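Local coordinates for acetyl-CoA hydrolase/transferase family protein (Porphyromonas gingivalis, PDB 2NVV), which probably hydrolyses acetyl-CoA or transfers its CoA group to another carboxylate, through a predicted glutamyl-CoA thioester intermediate, and binds zinc, at residues D172-L177 and Q333-N338; L185-P190 and P339-R344. All blocks are in the same frame, centred on the assembly; numbering follows the deposited sequence.

Contact 1: D172-L177 and Q333-N338; sequences DLCEPL and QEYSNN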
# COMPACT_ATOMS: atom_id res chain seq x y z
N ASP A 172 -21.92 -13.32 -4.28
CA ASP A 172 -21.03 -14.37 -3.81
C ASP A 172 -20.62 -13.85 -2.43
O ASP A 172 -19.71 -13.04 -2.30
CB ASP A 172 -19.82 -14.51 -4.75
CG ASP A 172 -19.04 -15.79 -4.52
OD1 ASP A 172 -19.66 -16.76 -4.04
OD2 ASP A 172 -17.83 -15.82 -4.81
N LEU A 173 -21.36 -14.30 -1.42
CA LEU A 173 -21.14 -13.85 -0.05
C LEU A 173 -20.40 -14.81 0.85
O LEU A 173 -20.65 -16.01 0.84
CB LEU A 173 -22.48 -13.51 0.62
CG LEU A 173 -23.43 -12.43 0.07
CD1 LEU A 173 -22.64 -11.24 -0.44
CD2 LEU A 173 -24.25 -13.01 -1.04
N CYS A 174 -19.47 -14.27 1.64
CA CYS A 174 -18.71 -15.05 2.59
C CYS A 174 -17.65 -14.22 3.29
O CYS A 174 -17.47 -13.04 3.00
CB CYS A 174 -18.05 -16.28 1.91
SG CYS A 174 -16.93 -15.95 0.51
N GLU A 175 -16.98 -14.86 4.24
CA GLU A 175 -15.91 -14.26 5.01
C GLU A 175 -14.90 -15.36 5.21
O GLU A 175 -15.26 -16.53 5.28
CB GLU A 175 -16.41 -13.82 6.38
CG GLU A 175 -17.42 -12.71 6.36
CD GLU A 175 -17.85 -12.31 7.74
OE1 GLU A 175 -18.46 -13.15 8.44
OE2 GLU A 175 -17.56 -11.15 8.13
N PRO A 176 -13.62 -15.00 5.30
CA PRO A 176 -12.58 -16.03 5.50
C PRO A 176 -12.31 -16.21 6.98
O PRO A 176 -12.72 -15.40 7.81
CB PRO A 176 -11.38 -15.43 4.78
CG PRO A 176 -11.52 -13.98 5.13
CD PRO A 176 -13.01 -13.70 4.96
N LEU A 177 -11.63 -17.30 7.33
CA LEU A 177 -11.27 -17.52 8.72
C LEU A 177 -10.26 -16.40 9.01
O LEU A 177 -9.73 -15.79 8.08
CB LEU A 177 -10.61 -18.89 8.88
CG LEU A 177 -11.47 -20.11 9.27
CD1 LEU A 177 -12.93 -19.86 8.98
CD2 LEU A 177 -10.96 -21.35 8.52
N GLN A 333 -16.75 -6.00 -0.26
CA GLN A 333 -15.54 -5.24 -0.59
C GLN A 333 -14.29 -5.92 -0.04
O GLN A 333 -13.16 -5.64 -0.47
CB GLN A 333 -15.66 -3.81 -0.06
CG GLN A 333 -15.76 -3.69 1.45
CD GLN A 333 -16.34 -2.35 1.87
OE1 GLN A 333 -17.50 -2.05 1.58
NE2 GLN A 333 -15.54 -1.53 2.54
N GLU A 334 -14.48 -6.83 0.90
CA GLU A 334 -13.35 -7.55 1.46
C GLU A 334 -12.73 -8.40 0.36
O GLU A 334 -11.54 -8.68 0.37
CB GLU A 334 -13.80 -8.44 2.62
CG GLU A 334 -12.79 -9.51 3.00
CD GLU A 334 -12.97 -10.01 4.43
OE1 GLU A 334 -14.13 -10.18 4.87
OE2 GLU A 334 -11.94 -10.25 5.09
N TYR A 335 -13.56 -8.80 -0.60
CA TYR A 335 -13.10 -9.61 -1.72
C TYR A 335 -12.93 -8.82 -3.02
O TYR A 335 -11.95 -8.99 -3.71
CB TYR A 335 -14.04 -10.77 -1.96
CG TYR A 335 -13.97 -11.81 -0.87
CD1 TYR A 335 -14.70 -11.68 0.31
CD2 TYR A 335 -13.14 -12.93 -1.02
CE1 TYR A 335 -14.61 -12.64 1.31
CE2 TYR A 335 -13.04 -13.88 -0.03
CZ TYR A 335 -13.77 -13.74 1.13
OH TYR A 335 -13.66 -14.71 2.11
N SER A 336 -13.89 -7.96 -3.34
CA SER A 336 -13.80 -7.17 -4.56
C SER A 336 -12.55 -6.27 -4.59
O SER A 336 -12.02 -5.97 -5.67
CB SER A 336 -15.07 -6.30 -4.73
OG SER A 336 -15.13 -5.27 -3.76
N ASN A 337 -12.07 -5.87 -3.42
CA ASN A 337 -10.90 -5.00 -3.32
C ASN A 337 -9.71 -5.69 -2.67
O ASN A 337 -8.77 -5.03 -2.26
CB ASN A 337 -11.23 -3.76 -2.46
CG ASN A 337 -12.31 -2.90 -3.07
OD1 ASN A 337 -13.24 -3.39 -3.70
ND2 ASN A 337 -12.19 -1.60 -2.86
N ASN A 338 -9.73 -7.00 -2.60
CA ASN A 338 -8.66 -7.72 -1.93
C ASN A 338 -7.29 -7.70 -2.61
O ASN A 338 -7.15 -8.06 -3.77
CB ASN A 338 -9.08 -9.17 -1.67
CG ASN A 338 -8.25 -9.83 -0.60
OD1 ASN A 338 -7.09 -10.19 -0.82
ND2 ASN A 338 -8.82 -9.97 0.58

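Contact 2: L185-P190 and P339-R344; sequences LPVYTP and PEIVRR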
# COMPACT_ATOMS: atom_id res chain seq x y z
N LEU A 185 -7.84 -17.18 -0.51
CA LEU A 185 -9.13 -16.77 -1.05
C LEU A 185 -9.11 -17.34 -2.48
O LEU A 185 -8.52 -16.75 -3.37
CB LEU A 185 -9.22 -15.25 -1.07
CG LEU A 185 -8.73 -14.54 0.19
CD1 LEU A 185 -8.80 -13.06 -0.03
CD2 LEU A 185 -9.55 -14.96 1.40
N PRO A 186 -9.75 -18.49 -2.69
CA PRO A 186 -9.84 -19.22 -3.96
C PRO A 186 -10.41 -18.58 -5.23
O PRO A 186 -11.23 -19.19 -5.92
CB PRO A 186 -10.58 -20.49 -3.57
CG PRO A 186 -11.49 -20.03 -2.50
CD PRO A 186 -10.60 -19.14 -1.67
N VAL A 187 -9.98 -17.37 -5.57
CA VAL A 187 -10.44 -16.76 -6.80
C VAL A 187 -9.23 -16.60 -7.70
O VAL A 187 -8.29 -15.87 -7.39
CB VAL A 187 -11.17 -15.40 -6.57
CG1 VAL A 187 -10.42 -14.58 -5.57
CG2 VAL A 187 -11.29 -14.62 -7.87
N TYR A 188 -9.24 -17.34 -8.81
CA TYR A 188 -8.15 -17.33 -9.78
C TYR A 188 -8.60 -16.72 -11.10
O TYR A 188 -7.80 -16.52 -12.02
CB TYR A 188 -7.66 -18.76 -9.97
CG TYR A 188 -7.37 -19.44 -8.65
CD1 TYR A 188 -6.17 -19.23 -7.99
CD2 TYR A 188 -8.34 -20.22 -8.03
CE1 TYR A 188 -5.94 -19.77 -6.72
CE2 TYR A 188 -8.12 -20.76 -6.77
CZ TYR A 188 -6.92 -20.53 -6.11
OH TYR A 188 -6.72 -21.04 -4.85
N THR A 189 -9.89 -16.41 -11.18
CA THR A 189 -10.51 -15.82 -12.36
C THR A 189 -11.52 -14.82 -11.81
O THR A 189 -12.11 -15.04 -10.75
CB THR A 189 -11.24 -16.90 -13.18
OG1 THR A 189 -10.27 -17.73 -13.83
CG2 THR A 189 -12.16 -16.28 -14.21
N PRO A 190 -11.75 -13.70 -12.52
CA PRO A 190 -12.72 -12.75 -11.99
C PRO A 190 -14.15 -13.27 -11.80
O PRO A 190 -14.93 -12.64 -11.10
CB PRO A 190 -12.62 -11.56 -12.95
CG PRO A 190 -12.10 -12.15 -14.20
CD PRO A 190 -11.10 -13.17 -13.74
N PRO A 339 -6.26 -7.26 -1.88
CA PRO A 339 -4.88 -7.19 -2.38
C PRO A 339 -4.42 -8.52 -2.96
O PRO A 339 -3.81 -8.57 -4.02
CB PRO A 339 -4.09 -6.80 -1.13
CG PRO A 339 -5.06 -5.90 -0.39
CD PRO A 339 -6.36 -6.67 -0.53
N GLU A 340 -4.73 -9.60 -2.26
CA GLU A 340 -4.37 -10.95 -2.70
C GLU A 340 -4.96 -11.26 -4.09
O GLU A 340 -4.25 -11.71 -4.99
CB GLU A 340 -4.89 -11.98 -1.69
CG GLU A 340 -4.57 -13.43 -2.01
CD GLU A 340 -5.11 -14.42 -0.98
OE1 GLU A 340 -5.01 -14.15 0.23
OE2 GLU A 340 -5.64 -15.47 -1.37
N ILE A 341 -6.25 -11.02 -4.26
CA ILE A 341 -6.92 -11.28 -5.53
C ILE A 341 -6.44 -10.34 -6.63
O ILE A 341 -6.16 -10.77 -7.75
CB ILE A 341 -8.45 -11.11 -5.43
CG1 ILE A 341 -9.01 -11.79 -4.17
CG2 ILE A 341 -9.10 -11.69 -6.68
CD1 ILE A 341 -8.38 -13.12 -3.85
N VAL A 342 -6.38 -9.05 -6.31
CA VAL A 342 -5.95 -8.03 -7.25
C VAL A 342 -4.58 -8.36 -7.85
O VAL A 342 -4.41 -8.39 -9.07
CB VAL A 342 -5.91 -6.65 -6.56
CG1 VAL A 342 -5.36 -5.60 -7.51
CG2 VAL A 342 -7.30 -6.25 -6.12
N ARG A 343 -3.60 -8.61 -6.99
CA ARG A 343 -2.25 -8.92 -7.43
C ARG A 343 -2.14 -10.27 -8.14
O ARG A 343 -1.40 -10.40 -9.11
CB ARG A 343 -1.29 -8.87 -6.24
CG ARG A 343 0.16 -9.10 -6.62
CD ARG A 343 1.11 -8.45 -5.64
NE ARG A 343 2.43 -9.07 -5.69
CZ ARG A 343 3.49 -8.64 -5.02
NH1 ARG A 343 3.40 -7.58 -4.23
NH2 ARG A 343 4.63 -9.32 -5.10
N ARG A 344 -2.86 -11.28 -7.66
CA ARG A 344 -2.81 -12.59 -8.31
C ARG A 344 -3.37 -12.53 -9.73
O ARG A 344 -2.75 -13.07 -10.65
CB ARG A 344 -3.61 -13.61 -7.51
CG ARG A 344 -3.69 -14.99 -8.18
CD ARG A 344 -4.55 -15.94 -7.35
NE ARG A 344 -4.11 -15.98 -5.95
CZ ARG A 344 -4.93 -16.19 -4.92
NH1 ARG A 344 -6.22 -16.37 -5.12
NH2 ARG A 344 -4.44 -16.20 -3.68

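Contact 1: D172-L177 and Q333-N338
A Cys sulfur-aromatic contact and a proline set against a phenol tip join the irregular segment 172-177, in the long connection between strands 154-160 and 199-200, to the short helix 333-336. Tyr335 gives the largest share of the buried surface, 84 Å². Its CB leaves the helix toward the loop, with CG anti to the carbonyl carbon (chi1 -70°), and the ring then runs out to the loop backbone. Along one side of the ring, CE1 comes to 3.3 Å from Cys174 O. CZ lies 3.9 Å from Cys174 SG and equally far from Pro176 CD, so the outer end of the ring meets both sulfur and pyrrolidine. The sulfur is 4.4 Å from the centroid of the Tyr335 ring and stands obliquely, 32° off the normal; Cys174 places it there by taking the crowded position between its own N and carbonyl carbon. At the tip, OH meets Pro176 CD in van der Waals contact; nearby Pro176 N, a tertiary amide nitrogen, has no hydrogen to give it. Glu175 CA lies at the ring edge. Pro176 also faces Glu334 tip to tip: Pro176 CD lies 3.6 Å from Glu334 OE2, at the end of an extended chain. Glu334 OE1 and Glu175 OE2 lie 4.8 Å apart; Arg113 forms salt bridges with both, which would offset repulsion between the carboxylates, and Glu175 also holds Arg150 and Thr147. The segments belong to different family regions, 172-177 to the N-terminal and 333-338 to the C-terminal one, and the Tyr335 side chain lies about 11 Å from that of Glu284, the predicted catalytic glutamate. Where the helix ends, Asn338 folds back, and its ND2 donates to Glu334 O at 3.0 Å, nearly along the C=O axis.

Contact 2: L185-P190 and P339-R344
Glu340 OE2 is gripped by two donors of its own chain: Leu185 N, across the contact, and Arg344 NH2. The bond from Leu185 N is nearly straight, 2.9 Å to Glu340 OE2 with 169° at the hydrogen, and uses the syn lone pair. The second is an i, i+4 salt bridge, 2.7 Å from Arg344 NH2 to Glu340 OE2, with the nitrogen above the carboxylate plane. Arg344, bent at chi3 (-52°), turns its other terminal nitrogen to the loop: Arg344 NH1 donates to Leu185 O at 2.9 Å and to Val187 O at 3.1 Å. Both acceptors lie near the guanidinium plane, although NH1 sits above each carbonyl plane, and Leu185 O also accepts a hydrogen bond from Val187 N. Two peptide oxygens thus fix the guanidinium's rotation, while Tyr188 CE1 lies over one face, the planes 26° apart. Alongside, Ile341 CD1 packs against Leu185 CB at 3.6 Å and Ile341 CG2 against Val187 CG2 at 3.8 Å. A helical salt bridge whose ends also take the loop's N-H and C=O groups joins the N-terminal and C-terminal family regions at the dimer interface. There Arg344 of the second subunit makes a long, weak ion pair with Glu340, and the reverse, and its Arg183 a cation-pi contact with Tyr188. Within the chain, Ile341 and Pro190 touch Tyr282 of strand 279-282, and Val342 rests on Phe382 of helix 379-385.

From the N terminus the chain leaves strand 154-160 and, before reaching strand 199-200, supplies the first partners of both contacts, 172-177 and then 185-190. Some 150 residues later, helices 333-336 and 339-345 supply the second partners in the same order. Contact 1 closes its loop at 333-338 and contact 2 at 339-344, so the two loops cross. Together they tie the connection that runs from strand 154-160 of the seven-stranded parallel sheet toward its edge strand 206-212 to consecutive helices ahead of strand 348-352 of the mixed sheet. Leu185 joins them: its CD2 touches Pro176 CB and Tyr335 CE2, each at 3.9 Å.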